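PDB 4FO0: actin-related protein 8 from Homo sapiens, which binds ATP with low basal ATPase activity, does not polymerize, and is a proposed core component of the INO80 chromatin-remodelling complex. Local coordinates for residues S107-K110 / Q111-P114; S284-F287 / Y288-M291. All coordinates share one frame; numbering follows the deposited sequence.

In the fold
Both contacts are local, one at the end of helix 102-109 and the other in the middle of helix 280-293, and their centres lie about 18 Å apart. Their nearest atoms stay about 6 Å from each other, so they do not touch, yet strand 343-350 joins them: F348 meets N109 of interaction 1 and M291 of interaction 2. Interaction 1 is a surface feature, about 34 Å from the centre of the chain and away from the nucleotide. Interaction 2 is buried and reaches toward the ATP pocket, where the S284 side chain comes within about 5 Å of the bound ATP and about 6 Å from the side chain of D255.

Interaction 1: residues S107-K110 / Q111-P114; sequences SYNK and QMRP
Y108 and M112, four residues apart where helix 102-109 gives way to a loop, form a Met-aromatic contact. The sulfur lies obliquely to the tyrosine ring, with M112 SD 3.4 Å from Y108 CE1 and 4.1 Å from the ring centroid, and it is also near the phenolic oxygen. Y108 carries CG anti to its own nitrogen (chi1 172°), which swings the ring tip toward the loop although its CB starts out away from it. The thioether chain, bent about both CB-CG and CG-SD, folds back to meet this ring, and R349 makes a cation-pi contact with the tyrosine ring. Replacing Y108 by an alanine is likely to leave the M112 sulfur without its aromatic partner and R349 without its cation-pi ring.

Backbone bonds close the helix end. M112 N donates to N109 O at 2.9 Å, while the bond from Q111 N to Y108 O is weak at 3.5 Å. K110 is the first residue to leave helical conformation, so the chain turns away here. The N109 side chain takes no part in these bonds; it is held by the carbonyl oxygen of A294 and the amide of R349.

R113 supplies the polar side-chain link. Its NH1 donates to K110 O at 3.1 Å, nearly straight at 164°; K110 O lies close to the plane of the guanidinium, whereas NH1 approaches from above the carbonyl group. The same nitrogen donates to M112 O at 2.9 Å, so one NH1 ties two carbonyls of the turn together.

The i to i+3 backbone bonds are the ordinary close of a helix C-terminus running into a loop; here the Met-aromatic pair and an arginine bonded to the K110 and M112 carbonyls are added to it, just before strand 115-118 of this actin-family fold.

Interaction 2: residues S284-F287 / Y288-M291; sequences SRCF and YWLM
The thioether of M291 lies over one face of the F287 ring, one helical turn further along helix 280-293. Its sulfur sits 3.3 Å above the ring plane, displaced from the ring centre toward CE2 and CZ, with M291 SD 3.4 Å from F287 CE2. M291 CG stands almost over the middle of the same face, 4.0 Å from the centroid and 12° off the normal, a CH-pi contact beside the Met-aromatic one. F287 turns its CG anti to the backbone nitrogen (chi1 -169°); with CG anti to the carbonyl carbon (chi1 -70°) and a bend at chi3, the M291 thioether is laid across the ring face.

On another side of the helix, the C286 sulfur lies against a methyl of L290, with C286 SG 4.0 Å from L290 CD1. L290 continues outward to meet A357 and E353 of helix 353-359, which also receives F287.

Beneath these side chains the i to i+4 ladder is regular. Y288, W289, L290 and M291 each donate to the carbonyl four residues earlier; the bond from L290 N to C286 O is 2.8 Å long, with the donor nearly along the C=O axis. The polar ends of S284 and R285 are paired beyond the eight residues: S284 OG bonds to Q313, and R285 NH2 forms a salt bridge with D282.

The cross-turn side-chain contacts are thus made by sulfur, aromatic carbon and aliphatic groups, a chemistry that probably rests on dispersion in a buried setting, while the polar side chains S284 and R285 find their partners outside this span.

Interaction 1: residues S107-K110 / Q111-P114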
ATOM      1  N   SER A 107      30.131  15.582  -3.926  1.00 46.38           N
ATOM      2  CA  SER A 107      31.417  16.089  -3.446  1.00 53.58           C
ATOM      3  C   SER A 107      31.470  16.218  -1.933  1.00 51.51           C
ATOM      4  O   SER A 107      32.387  15.719  -1.287  1.00 50.95           O
ATOM      5  CB  SER A 107      31.735  17.439  -4.074  1.00 47.48           C
ATOM      6  OG  SER A 107      32.179  17.258  -5.400  1.00 76.46           O
ATOM      7  N   TYR A 108      30.492  16.912  -1.375  1.00 46.10           N
ATOM      8  CA  TYR A 108      30.381  17.036   0.068  1.00 52.12           C
ATOM      9  C   TYR A 108      30.105  15.677   0.719  1.00 56.23           C
ATOM     10  O   TYR A 108      30.634  15.358   1.786  1.00 61.52           O
ATOM     11  CB  TYR A 108      29.239  17.992   0.401  1.00 40.59           C
ATOM     12  CG  TYR A 108      28.897  18.070   1.871  1.00 59.43           C
ATOM     13  CD1 TYR A 108      28.118  17.089   2.471  1.00 54.24           C
ATOM     14  CD2 TYR A 108      29.340  19.135   2.657  1.00 58.40           C
ATOM     15  CE1 TYR A 108      27.793  17.155   3.810  1.00 72.83           C
ATOM     16  CE2 TYR A 108      29.022  19.214   4.005  1.00 59.80           C
ATOM     17  CZ  TYR A 108      28.243  18.218   4.576  1.00 90.98           C
ATOM     18  OH  TYR A 108      27.913  18.275   5.915  1.00 97.78           O
ATOM     19  N   ASN A 109      29.269  14.877   0.076  1.00 47.26           N
ATOM     20  CA  ASN A 109      28.752  13.695   0.730  1.00 56.41           C
ATOM     21  C   ASN A 109      29.772  12.612   1.002  1.00 64.05           C
ATOM     22  O   ASN A 109      29.767  11.977   2.065  1.00 66.17           O
ATOM     23  CB  ASN A 109      27.512  13.149   0.011  1.00 42.33           C
ATOM     24  CG  ASN A 109      26.240  13.796   0.508  1.00 50.03           C
ATOM     25  OD1 ASN A 109      26.198  14.329   1.621  1.00 37.39           O
ATOM     26  ND2 ASN A 109      25.201  13.785  -0.330  1.00 47.53           N
ATOM     27  N   LYS A 110      30.665  12.377   0.067  1.00 52.82           N
ATOM     28  CA  LYS A 110      31.488  11.211   0.304  1.00 83.60           C
ATOM     29  C   LYS A 110      32.831  11.504   0.991  1.00 67.99           C
ATOM     30  O   LYS A 110      33.747  10.678   1.012  1.00 80.38           O
ATOM     31  CB  LYS A 110      31.475  10.264  -0.903  1.00 93.98           C
ATOM     32  CG  LYS A 110      29.987   9.906  -1.290  1.00 98.28           C
ATOM     33  CD  LYS A 110      29.590   8.392  -1.175  1.00 84.09           C
ATOM     34  CE  LYS A 110      29.695   7.663  -2.527  1.00 96.19           C
ATOM     35  NZ  LYS A 110      29.413   6.189  -2.490  1.00 80.29           N
ATOM     36  N   GLN A 111      32.863  12.689   1.603  1.00 54.06           N
ATOM     37  CA  GLN A 111      33.750  13.049   2.698  1.00 49.19           C
ATOM     38  C   GLN A 111      33.076  12.752   4.046  1.00 68.67           C
ATOM     39  O   GLN A 111      33.711  12.850   5.092  1.00 73.81           O
ATOM     40  CB  GLN A 111      34.029  14.558   2.665  1.00 46.98           C
ATOM     41  CG  GLN A 111      34.786  15.069   1.447  1.00 66.50           C
ATOM     42  CD  GLN A 111      35.175  16.544   1.555  1.00 89.50           C
ATOM     43  OE1 GLN A 111      34.372  17.393   1.956  1.00 80.00           O
ATOM     44  NE2 GLN A 111      36.421  16.849   1.200  1.00 93.99           N
ATOM     45  N   MET A 112      31.784  12.430   4.030  1.00 65.82           N
ATOM     46  CA  MET A 112      31.044  12.180   5.272  1.00 74.38           C
ATOM     47  C   MET A 112      31.251  10.767   5.813  1.00 77.73           C
ATOM     48  O   MET A 112      31.110   9.779   5.078  1.00 68.80           O
ATOM     49  CB  MET A 112      29.534  12.404   5.085  1.00 77.32           C
ATOM     50  CG  MET A 112      29.119  13.807   4.667  1.00 73.68           C
ATOM     51  SD  MET A 112      29.598  15.139   5.791  1.00 70.76           S
ATOM     52  CE  MET A 112      30.267  14.227   7.187  1.00104.48           C
ATOM     53  N   ARG A 113      31.577  10.679   7.101  1.00 67.76           N
ATOM     54  CA  ARG A 113      31.615   9.399   7.804  1.00 48.09           C
ATOM     55  C   ARG A 113      30.590   9.416   8.913  1.00 47.10           C
ATOM     56  O   ARG A 113      30.310  10.468   9.493  1.00 57.77           O
ATOM     57  CB  ARG A 113      32.995   9.122   8.389  1.00 64.82           C
ATOM     58  CG  ARG A 113      34.047   8.843   7.341  1.00 66.01           C
ATOM     59  CD  ARG A 113      33.489   7.965   6.232  1.00 75.25           C
ATOM     60  NE  ARG A 113      34.473   7.741   5.171  1.00111.92           N
ATOM     61  CZ  ARG A 113      34.574   8.469   4.060  1.00 90.92           C
ATOM     62  NH1 ARG A 113      33.741   9.483   3.838  1.00 71.76           N
ATOM     63  NH2 ARG A 113      35.510   8.178   3.165  1.00 83.80           N
ATOM     64  N   PRO A 114      30.011   8.248   9.208  1.00 46.76           N
ATOM     65  CA  PRO A 114      29.013   8.143  10.281  1.00 41.75           C
ATOM     66  C   PRO A 114      29.659   8.254  11.669  1.00 47.55           C
ATOM     67  O   PRO A 114      30.786   7.810  11.885  1.00 39.78           O
ATOM     68  CB  PRO A 114      28.412   6.749  10.068  1.00 40.43           C
ATOM     69  CG  PRO A 114      29.493   5.982   9.358  1.00 42.49           C
ATOM     70  CD  PRO A 114      30.236   6.970   8.509  1.00 36.17           C
TER

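Interaction 2: residues S284-F287 / Y288-M291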
ATOM      1  N   SER A 284      10.312   4.347  -3.182  1.00 24.11           N
ATOM      2  CA  SER A 284      11.414   4.100  -2.274  1.00 33.32           C
ATOM      3  C   SER A 284      12.659   3.681  -3.056  1.00 32.98           C
ATOM      4  O   SER A 284      13.757   4.093  -2.738  1.00 31.92           O
ATOM      5  CB  SER A 284      11.051   3.027  -1.242  1.00 25.10           C
ATOM      6  OG  SER A 284      10.157   3.551  -0.274  1.00 36.91           O
ATOM      7  N   ARG A 285      12.484   2.858  -4.078  1.00 29.36           N
ATOM      8  CA  ARG A 285      13.620   2.328  -4.812  1.00 30.15           C
ATOM      9  C   ARG A 285      14.199   3.465  -5.645  1.00 37.64           C
ATOM     10  O   ARG A 285      15.413   3.666  -5.706  1.00 36.08           O
ATOM     11  CB  ARG A 285      13.172   1.166  -5.697  1.00 27.73           C
ATOM     12  CG  ARG A 285      14.267   0.556  -6.562  1.00 29.21           C
ATOM     13  CD  ARG A 285      13.672  -0.038  -7.853  1.00 27.65           C
ATOM     14  NE  ARG A 285      12.401  -0.692  -7.567  1.00 48.73           N
ATOM     15  CZ  ARG A 285      11.231  -0.408  -8.131  1.00 35.53           C
ATOM     16  NH1 ARG A 285      11.114   0.527  -9.070  1.00 37.85           N
ATOM     17  NH2 ARG A 285      10.164  -1.090  -7.748  1.00 49.81           N
ATOM     18  N   CYS A 286      13.306   4.230  -6.257  1.00 32.41           N
ATOM     19  CA  CYS A 286      13.695   5.370  -7.066  1.00 38.59           C
ATOM     20  C   CYS A 286      14.516   6.379  -6.250  1.00 38.56           C
ATOM     21  O   CYS A 286      15.615   6.790  -6.658  1.00 33.06           O
ATOM     22  CB  CYS A 286      12.441   6.019  -7.648  1.00 25.03           C
ATOM     23  SG  CYS A 286      12.714   7.470  -8.667  1.00 40.89           S
ATOM     24  N   PHE A 287      13.975   6.764  -5.099  1.00 33.49           N
ATOM     25  CA  PHE A 287      14.675   7.640  -4.170  1.00 34.35           C
ATOM     26  C   PHE A 287      16.066   7.109  -3.808  1.00 36.94           C
ATOM     27  O   PHE A 287      17.034   7.855  -3.737  1.00 36.49           O
ATOM     28  CB  PHE A 287      13.853   7.842  -2.902  1.00 25.61           C
ATOM     29  CG  PHE A 287      14.375   8.936  -2.021  1.00 33.34           C
ATOM     30  CD1 PHE A 287      14.691  10.184  -2.555  1.00 31.09           C
ATOM     31  CD2 PHE A 287      14.545   8.732  -0.664  1.00 33.50           C
ATOM     32  CE1 PHE A 287      15.176  11.205  -1.752  1.00 38.54           C
ATOM     33  CE2 PHE A 287      15.023   9.750   0.153  1.00 35.92           C
ATOM     34  CZ  PHE A 287      15.340  10.990  -0.393  1.00 46.57           C
ATOM     35  N   TYR A 288      16.162   5.812  -3.579  1.00 29.23           N
ATOM     36  CA  TYR A 288      17.452   5.205  -3.351  1.00 38.00           C
ATOM     37  C   TYR A 288      18.403   5.454  -4.518  1.00 34.10           C
ATOM     38  O   TYR A 288      19.547   5.862  -4.336  1.00 33.56           O
ATOM     39  CB  TYR A 288      17.298   3.698  -3.107  1.00 30.53           C
ATOM     40  CG  TYR A 288      18.621   2.980  -2.979  1.00 34.69           C
ATOM     41  CD1 TYR A 288      19.576   3.394  -2.049  1.00 32.97           C
ATOM     42  CD2 TYR A 288      18.918   1.887  -3.784  1.00 37.43           C
ATOM     43  CE1 TYR A 288      20.802   2.739  -1.933  1.00 39.44           C
ATOM     44  CE2 TYR A 288      20.125   1.223  -3.670  1.00 52.32           C
ATOM     45  CZ  TYR A 288      21.063   1.650  -2.744  1.00 44.15           C
ATOM     46  OH  TYR A 288      22.254   0.977  -2.646  1.00 59.13           O
ATOM     47  N   TRP A 289      17.928   5.185  -5.722  1.00 30.63           N
ATOM     48  CA  TRP A 289      18.755   5.330  -6.928  0.50 33.59           C
ATOM     49  C   TRP A 289      19.205   6.771  -7.115  1.00 39.81           C
ATOM     50  O   TRP A 289      20.367   7.043  -7.454  1.00 32.54           O
ATOM     51  CB  TRP A 289      17.986   4.852  -8.155  0.50 33.23           C
ATOM     52  CG  TRP A 289      18.514   5.303  -9.502  0.50 41.60           C
ATOM     53  CD1 TRP A 289      19.671   4.902 -10.117  0.50 48.15           C
ATOM     54  CD2 TRP A 289      17.881   6.213 -10.410  0.50 33.21           C
ATOM     55  NE1 TRP A 289      19.799   5.519 -11.343  0.50 36.45           N
ATOM     56  CE2 TRP A 289      18.708   6.330 -11.542  0.50 26.70           C
ATOM     57  CE3 TRP A 289      16.688   6.946 -10.367  0.50 33.50           C
ATOM     58  CZ2 TRP A 289      18.386   7.153 -12.625  0.50 42.57           C
ATOM     59  CZ3 TRP A 289      16.370   7.760 -11.443  0.50 45.55           C
ATOM     60  CH2 TRP A 289      17.216   7.857 -12.557  0.50 45.60           C
ATOM     61  N   LEU A 290      18.298   7.707  -6.857  1.00 36.78           N
ATOM     62  CA  LEU A 290      18.657   9.116  -6.942  1.00 32.20           C
ATOM     63  C   LEU A 290      19.718   9.449  -5.895  1.00 43.17           C
ATOM     64  O   LEU A 290      20.725  10.091  -6.210  1.00 41.25           O
ATOM     65  CB  LEU A 290      17.424  10.003  -6.785  1.00 39.51           C
ATOM     66  CG  LEU A 290      16.363   9.816  -7.870  1.00 42.98           C
ATOM     67  CD1 LEU A 290      15.034  10.514  -7.524  1.00 31.70           C
ATOM     68  CD2 LEU A 290      16.902  10.307  -9.182  1.00 26.42           C
ATOM     69  N   MET A 291      19.500   9.008  -4.656  1.00 37.66           N
ATOM     70  CA  MET A 291      20.458   9.264  -3.576  1.00 31.29           C
ATOM     71  C   MET A 291      21.842   8.671  -3.842  1.00 34.03           C
ATOM     72  O   MET A 291      22.851   9.254  -3.476  1.00 33.75           O
ATOM     73  CB  MET A 291      19.945   8.743  -2.246  1.00 24.93           C
ATOM     74  CG  MET A 291      18.785   9.534  -1.690  1.00 31.67           C
ATOM     75  SD  MET A 291      18.336   9.031   0.002  1.00 51.48           S
ATOM     76  CE  MET A 291      17.973   7.289  -0.152  1.00 25.99           C
TER